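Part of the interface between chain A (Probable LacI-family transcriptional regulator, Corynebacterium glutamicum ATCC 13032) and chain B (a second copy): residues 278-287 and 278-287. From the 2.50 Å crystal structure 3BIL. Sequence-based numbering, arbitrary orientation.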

ATOM      1  N   THR A 278       8.562  -1.068   6.871  1.00 40.76           N
ATOM      2  CA  THR A 278       9.018  -2.373   6.408  1.00 43.13           C
ATOM      3  C   THR A 278       8.672  -2.770   4.975  1.00 45.95           C
ATOM      4  O   THR A 278       9.046  -3.860   4.576  1.00 50.97           O
ATOM      5  N   HIS A 279       7.999  -1.910   4.204  1.00 44.86           N
ATOM      6  CA  HIS A 279       7.515  -2.279   2.857  1.00 45.34           C
ATOM      7  C   HIS A 279       8.289  -3.446   2.214  1.00 39.59           C
ATOM      8  O   HIS A 279       9.507  -3.421   2.175  1.00 33.08           O
ATOM      9  N   PRO A 280       7.568  -4.484   1.743  1.00 38.95           N
ATOM     10  CA  PRO A 280       8.181  -5.639   1.046  1.00 40.44           C
ATOM     11  C   PRO A 280       9.178  -5.258  -0.051  1.00 39.95           C
ATOM     12  O   PRO A 280      10.257  -5.875  -0.155  1.00 41.39           O
ATOM     13  N   LEU A 281       8.851  -4.231  -0.830  1.00 36.97           N
ATOM     14  CA  LEU A 281       9.769  -3.784  -1.894  1.00 41.08           C
ATOM     15  C   LEU A 281      11.060  -3.107  -1.435  1.00 42.68           C
ATOM     16  O   LEU A 281      12.009  -3.044  -2.223  1.00 47.19           O
ATOM     17  N   PHE A 282      11.121  -2.620  -0.182  1.00 43.53           N
ATOM     18  CA  PHE A 282      12.408  -2.123   0.360  1.00 38.60           C
ATOM     19  C   PHE A 282      13.429  -3.256   0.477  1.00 34.11           C
ATOM     20  O   PHE A 282      14.589  -3.061   0.174  1.00 35.20           O
ATOM     21  N   ALA A 283      12.987  -4.458   0.828  1.00 36.01           N
ATOM     22  CA  ALA A 283      13.907  -5.593   1.023  1.00 36.02           C
ATOM     23  C   ALA A 283      14.468  -6.179  -0.274  1.00 43.05           C
ATOM     24  O   ALA A 283      15.351  -7.056  -0.233  1.00 47.60           O
ATOM     25  N   LEU A 284      13.951  -5.712  -1.418  1.00 45.19           N
ATOM     26  CA  LEU A 284      14.248  -6.334  -2.720  1.00 48.50           C
ATOM     27  C   LEU A 284      14.880  -5.404  -3.774  1.00 52.22           C
ATOM     28  O   LEU A 284      14.971  -5.785  -4.947  1.00 56.92           O
ATOM     29  N   GLN A 285      15.268  -4.192  -3.361  1.00 51.05           N
ATOM     30  CA  GLN A 285      16.162  -3.310  -4.113  1.00 49.12           C
ATOM     31  C   GLN A 285      17.484  -4.073  -4.435  1.00 49.21           C
ATOM     32  O   GLN A 285      17.793  -5.061  -3.760  1.00 54.54           O
ATOM     33  N   PRO A 286      18.253  -3.657  -5.475  1.00 47.81           N
ATOM     34  CA  PRO A 286      19.581  -4.297  -5.713  1.00 46.94           C
ATOM     35  C   PRO A 286      20.493  -4.302  -4.491  1.00 46.90           C
ATOM     36  O   PRO A 286      21.296  -5.214  -4.330  1.00 50.61           O
ATOM     37  N   HIS A 287      20.404  -3.282  -3.649  1.00 45.70           N
ATOM     38  CA  HIS A 287      21.020  -3.359  -2.341  1.00 44.84           C
ATOM     39  C   HIS A 287      19.898  -3.125  -1.339  1.00 45.89           C
ATOM     40  O   HIS A 287      19.386  -2.009  -1.196  1.00 45.01           O
TER
ATOM     41  N   THR B 278       0.287   0.074 -11.004  1.00 45.62           N
ATOM     42  CA  THR B 278       1.218   1.206 -11.049  1.00 44.50           C
ATOM     43  C   THR B 278       1.853   1.608  -9.717  1.00 47.57           C
ATOM     44  O   THR B 278       1.844   2.792  -9.374  1.00 52.03           O
ATOM     45  N   HIS B 279       2.422   0.668  -8.971  1.00 47.67           N
ATOM     46  CA  HIS B 279       3.083   1.039  -7.714  1.00 45.51           C
ATOM     47  C   HIS B 279       4.158   2.072  -8.001  1.00 38.40           C
ATOM     48  O   HIS B 279       4.927   1.867  -8.893  1.00 33.23           O
ATOM     49  N   PRO B 280       4.198   3.191  -7.243  1.00 37.89           N
ATOM     50  CA  PRO B 280       5.267   4.211  -7.421  1.00 37.83           C
ATOM     51  C   PRO B 280       6.693   3.636  -7.384  1.00 37.56           C
ATOM     52  O   PRO B 280       7.581   4.093  -8.120  1.00 37.37           O
ATOM     53  N   LEU B 281       6.893   2.618  -6.559  1.00 34.06           N
ATOM     54  CA  LEU B 281       8.197   1.972  -6.457  1.00 36.47           C
ATOM     55  C   LEU B 281       8.642   1.158  -7.680  1.00 41.19           C
ATOM     56  O   LEU B 281       9.858   0.993  -7.927  1.00 44.72           O
ATOM     57  N   PHE B 282       7.662   0.678  -8.459  1.00 43.68           N
ATOM     58  CA  PHE B 282       7.929   0.084  -9.777  1.00 38.60           C
ATOM     59  C   PHE B 282       8.602   1.073 -10.709  1.00 34.01           C
ATOM     60  O   PHE B 282       9.557   0.709 -11.380  1.00 32.71           O
ATOM     61  N   ALA B 283       8.145   2.326 -10.738  1.00 31.87           N
ATOM     62  CA  ALA B 283       8.750   3.295 -11.677  1.00 33.52           C
ATOM     63  C   ALA B 283      10.184   3.649 -11.312  1.00 39.90           C
ATOM     64  O   ALA B 283      10.797   4.438 -12.024  1.00 43.22           O
ATOM     65  N   LEU B 284      10.706   3.103 -10.196  1.00 42.28           N
ATOM     66  CA  LEU B 284      11.999   3.568  -9.655  1.00 46.91           C
ATOM     67  C   LEU B 284      13.188   2.590  -9.686  1.00 48.96           C
ATOM     68  O   LEU B 284      14.328   3.037  -9.837  1.00 52.52           O
ATOM     69  N   GLN B 285      12.919   1.290  -9.532  1.00 47.04           N
ATOM     70  CA  GLN B 285      13.881   0.215  -9.801  1.00 45.54           C
ATOM     71  C   GLN B 285      15.040   0.663 -10.725  1.00 46.79           C
ATOM     72  O   GLN B 285      14.833   1.519 -11.595  1.00 51.75           O
ATOM     73  N   PRO B 286      16.261   0.079 -10.562  1.00 45.53           N
ATOM     74  CA  PRO B 286      17.418   0.424 -11.445  1.00 41.86           C
ATOM     75  C   PRO B 286      17.075   0.400 -12.936  1.00 42.08           C
ATOM     76  O   PRO B 286      17.540   1.265 -13.688  1.00 44.05           O
ATOM     77  N   HIS B 287      16.307  -0.604 -13.367  1.00 36.78           N
ATOM     78  CA  HIS B 287      15.669  -0.579 -14.667  1.00 35.21           C
ATOM     79  C   HIS B 287      14.161  -0.521 -14.398  1.00 39.54           C
ATOM     80  O   HIS B 287      13.552  -1.510 -13.960  1.00 38.95           O
TER

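What happens where chain B enters the contact? T278(B) lies too far from the other stretch to touch it, so the contact begins with H279(B). Its CA-to-CB bond points toward chain A, and chi1 is in the t well at -160°, which carries the ring to its own counterpart. NE2 of H279(B) and NE2 of H279(A) form a hydrogen bond of 2.8 Å; either nitrogen could be the donor. The two rings meet rim to rim, with planes at 60° and centroids 4.9 Å apart, as expected when the bond runs between ring edges rather than across faces. The other ring nitrogen is occupied within its own chain: the backbone N of L281(B) donates to ND1 of H279(B) at 3.0 Å, and N of L281(A) donates to ND1 of H279(A) at 2.9 Å. With ND1 acting as acceptor, each imidazole is held in place while NE2 faces the partner.

Which residue fills the apolar middle of the contact? P280(B) is out of reach, and the task falls to L281(B), which points toward chain A and has the largest area covered by the other stretch, 77 Å². Its chi1 of -88° (m) and chi2 of 176° (t) bring CD1 to 3.4 Å from CE2 of F282(A). The same methyl lies over one face of the H279(A) ring, with CD1 of L281(B) 4.4 Å from CD2 of H279(A). L281(A) repeats the arrangement in reverse: its CD1 lies over a face of the H279(B) ring and also comes within 4.0 Å of CB of L281(B). Each leucine therefore packs against both a histidine and a phenylalanine of the other copy.

How does F282(B) take part when its CA-to-CB bond points away from chain A? With chi1 at -66° (m), the end of the side chain nevertheless comes nearer to the partner, and CE2 of F282(B) lies 3.3 Å from CD1 of L281(A). The approach is oblique to the ring. A283(B) and L284(B), which follow, make no contact with the other stretch.

How do the two stretches meet again at Q285(B) and P286(B)? The CA-to-CB bond of Q285(B) runs sideways, but chi1 and chi2, both m, fold the chain so that its amide end comes nearer to chain A. NE2 of Q285(B) is 3.7 Å from NE2 of Q285(A), a contact without a hydrogen bond. Each amide instead turns to its own backbone: NE2 of Q285(A) donates to O of L281(A) at 2.9 Å, whereas the bond from NE2 of Q285(B) to O of L281(B) is weak at 3.4 Å. P286(B) then points toward its counterpart, and the CD atoms of P286(B) and P286(A) pack 3.7 Å apart. Beyond them, H287(B) is out of reach.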

ATOM      1  CB  THR A 278       8.545  -3.512   7.357  1.00 42.42           C
ATOM      2  OG1 THR A 278       7.277  -3.173   7.963  1.00 43.20           O
ATOM      3  CG2 THR A 278       9.565  -3.738   8.411  1.00 44.32           C
ATOM      4  CB  HIS A 279       7.534  -1.070   1.916  1.00 48.99           C
ATOM      5  CG  HIS A 279       6.689  -1.235   0.691  1.00 51.39           C
ATOM      6  ND1 HIS A 279       6.741  -2.354  -0.113  1.00 55.48           N
ATOM      7  CD2 HIS A 279       5.804  -0.392   0.104  1.00 55.56           C
ATOM      8  CE1 HIS A 279       5.896  -2.214  -1.119  1.00 58.03           C
ATOM      9  NE2 HIS A 279       5.319  -1.029  -1.015  1.00 59.06           N
ATOM     10  CB  PRO A 280       6.978  -6.416   0.472  1.00 39.51           C
ATOM     11  CG  PRO A 280       5.722  -5.607   0.880  1.00 42.31           C
ATOM     12  CD  PRO A 280       6.110  -4.645   1.945  1.00 37.37           C
ATOM     13  CB  LEU A 281       9.063  -2.948  -2.976  1.00 38.17           C
ATOM     14  CG  LEU A 281       8.095  -3.709  -3.896  1.00 39.76           C
ATOM     15  CD1 LEU A 281       7.374  -2.775  -4.893  1.00 36.16           C
ATOM     16  CD2 LEU A 281       8.806  -4.858  -4.631  1.00 40.46           C
ATOM     17  CB  PHE A 282      12.288  -1.304   1.678  1.00 38.36           C
ATOM     18  CG  PHE A 282      11.441  -0.022   1.569  1.00 35.17           C
ATOM     19  CD1 PHE A 282      10.937   0.573   2.726  1.00 31.65           C
ATOM     20  CD2 PHE A 282      11.164   0.570   0.333  1.00 34.03           C
ATOM     21  CE1 PHE A 282      10.149   1.699   2.676  1.00 33.96           C
ATOM     22  CE2 PHE A 282      10.402   1.725   0.251  1.00 35.83           C
ATOM     23  CZ  PHE A 282       9.871   2.294   1.424  1.00 37.68           C
ATOM     24  CB  ALA A 283      13.202  -6.675   1.810  1.00 34.36           C
ATOM     25  CB  LEU A 284      12.988  -7.006  -3.322  1.00 43.88           C
ATOM     26  CG  LEU A 284      12.059  -7.846  -2.440  1.00 40.45           C
ATOM     27  CD1 LEU A 284      10.776  -8.072  -3.174  1.00 36.24           C
ATOM     28  CD2 LEU A 284      12.673  -9.158  -1.953  1.00 36.18           C
ATOM     29  CB  GLN A 285      16.458  -2.022  -3.288  1.00 48.96           C
ATOM     30  CG  GLN A 285      15.255  -1.110  -2.850  1.00 47.54           C
ATOM     31  CD  GLN A 285      14.361  -0.607  -4.012  1.00 51.03           C
ATOM     32  OE1 GLN A 285      14.737   0.311  -4.778  1.00 47.86           O
ATOM     33  NE2 GLN A 285      13.161  -1.206  -4.132  1.00 48.16           N
ATOM     34  CB  PRO A 286      20.213  -3.460  -6.845  1.00 45.43           C
ATOM     35  CG  PRO A 286      19.344  -2.202  -6.934  1.00 52.33           C
ATOM     36  CD  PRO A 286      17.952  -2.643  -6.500  1.00 51.17           C
ATOM     37  CB  HIS A 287      22.120  -2.336  -2.168  1.00 49.69           C
ATOM     38  CG  HIS A 287      23.305  -2.553  -3.055  1.00 54.71           C
ATOM     39  ND1 HIS A 287      23.274  -2.309  -4.416  1.00 57.32           N
ATOM     40  CD2 HIS A 287      24.563  -2.970  -2.772  1.00 54.23           C
ATOM     41  CE1 HIS A 287      24.462  -2.577  -4.933  1.00 57.44           C
ATOM     42  NE2 HIS A 287      25.260  -2.979  -3.958  1.00 57.86           N
TER
ATOM     43  CB  THR B 278       0.535   2.488 -11.603  1.00 41.43           C
ATOM     44  OG1 THR B 278      -0.813   2.577 -11.105  1.00 43.83           O
ATOM     45  CG2 THR B 278       0.537   2.509 -13.080  1.00 39.52           C
ATOM     46  CB  HIS B 279       3.735  -0.180  -7.065  1.00 50.28           C
ATOM     47  CG  HIS B 279       4.016  -0.008  -5.607  1.00 50.63           C
ATOM     48  ND1 HIS B 279       4.713   1.070  -5.105  1.00 51.95           N
ATOM     49  CD2 HIS B 279       3.725  -0.799  -4.546  1.00 53.42           C
ATOM     50  CE1 HIS B 279       4.811   0.953  -3.793  1.00 55.19           C
ATOM     51  NE2 HIS B 279       4.228  -0.177  -3.429  1.00 56.44           N
ATOM     52  CB  PRO B 280       5.043   5.196  -6.259  1.00 38.18           C
ATOM     53  CG  PRO B 280       3.584   4.945  -5.798  1.00 39.27           C
ATOM     54  CD  PRO B 280       3.187   3.567  -6.224  1.00 36.25           C
ATOM     55  CB  LEU B 281       8.271   1.163  -5.161  1.00 34.56           C
ATOM     56  CG  LEU B 281       8.760   2.038  -3.991  1.00 30.06           C
ATOM     57  CD1 LEU B 281       8.734   1.273  -2.677  1.00 28.56           C
ATOM     58  CD2 LEU B 281      10.194   2.495  -4.328  1.00 26.72           C
ATOM     59  CB  PHE B 282       6.661  -0.493 -10.425  1.00 34.99           C
ATOM     60  CG  PHE B 282       6.084  -1.678  -9.689  1.00 33.74           C
ATOM     61  CD1 PHE B 282       4.841  -2.181 -10.050  1.00 29.61           C
ATOM     62  CD2 PHE B 282       6.789  -2.291  -8.646  1.00 32.13           C
ATOM     63  CE1 PHE B 282       4.298  -3.262  -9.391  1.00 31.85           C
ATOM     64  CE2 PHE B 282       6.267  -3.382  -7.983  1.00 34.08           C
ATOM     65  CZ  PHE B 282       5.013  -3.867  -8.335  1.00 34.37           C
ATOM     66  CB  ALA B 283       7.913   4.574 -11.779  1.00 27.02           C
ATOM     67  CB  LEU B 284      11.840   4.235  -8.262  1.00 43.82           C
ATOM     68  CG  LEU B 284      10.940   5.491  -8.231  1.00 40.73           C
ATOM     69  CD1 LEU B 284      10.480   5.852  -6.829  1.00 34.43           C
ATOM     70  CD2 LEU B 284      11.556   6.700  -8.973  1.00 39.16           C
ATOM     71  CB  GLN B 285      13.166  -1.012 -10.436  1.00 46.34           C
ATOM     72  CG  GLN B 285      11.953  -1.648  -9.670  1.00 46.76           C
ATOM     73  CD  GLN B 285      12.291  -2.302  -8.291  1.00 49.71           C
ATOM     74  OE1 GLN B 285      13.254  -3.101  -8.143  1.00 45.36           O
ATOM     75  NE2 GLN B 285      11.475  -1.967  -7.287  1.00 45.18           N
ATOM     76  CB  PRO B 286      18.462  -0.656 -11.121  1.00 40.41           C
ATOM     77  CG  PRO B 286      17.687  -1.719 -10.270  1.00 47.53           C
ATOM     78  CD  PRO B 286      16.630  -0.931  -9.548  1.00 45.13           C
ATOM     79  CB  HIS B 287      16.015  -1.816 -15.479  1.00 42.47           C
ATOM     80  CG  HIS B 287      17.333  -1.740 -16.180  1.00 47.90           C
ATOM     81  ND1 HIS B 287      18.517  -2.133 -15.586  1.00 51.43           N
ATOM     82  CD2 HIS B 287      17.654  -1.319 -17.425  1.00 48.17           C
ATOM     83  CE1 HIS B 287      19.510  -1.963 -16.441  1.00 51.69           C
ATOM     84  NE2 HIS B 287      19.015  -1.463 -17.560  1.00 52.49           N
TER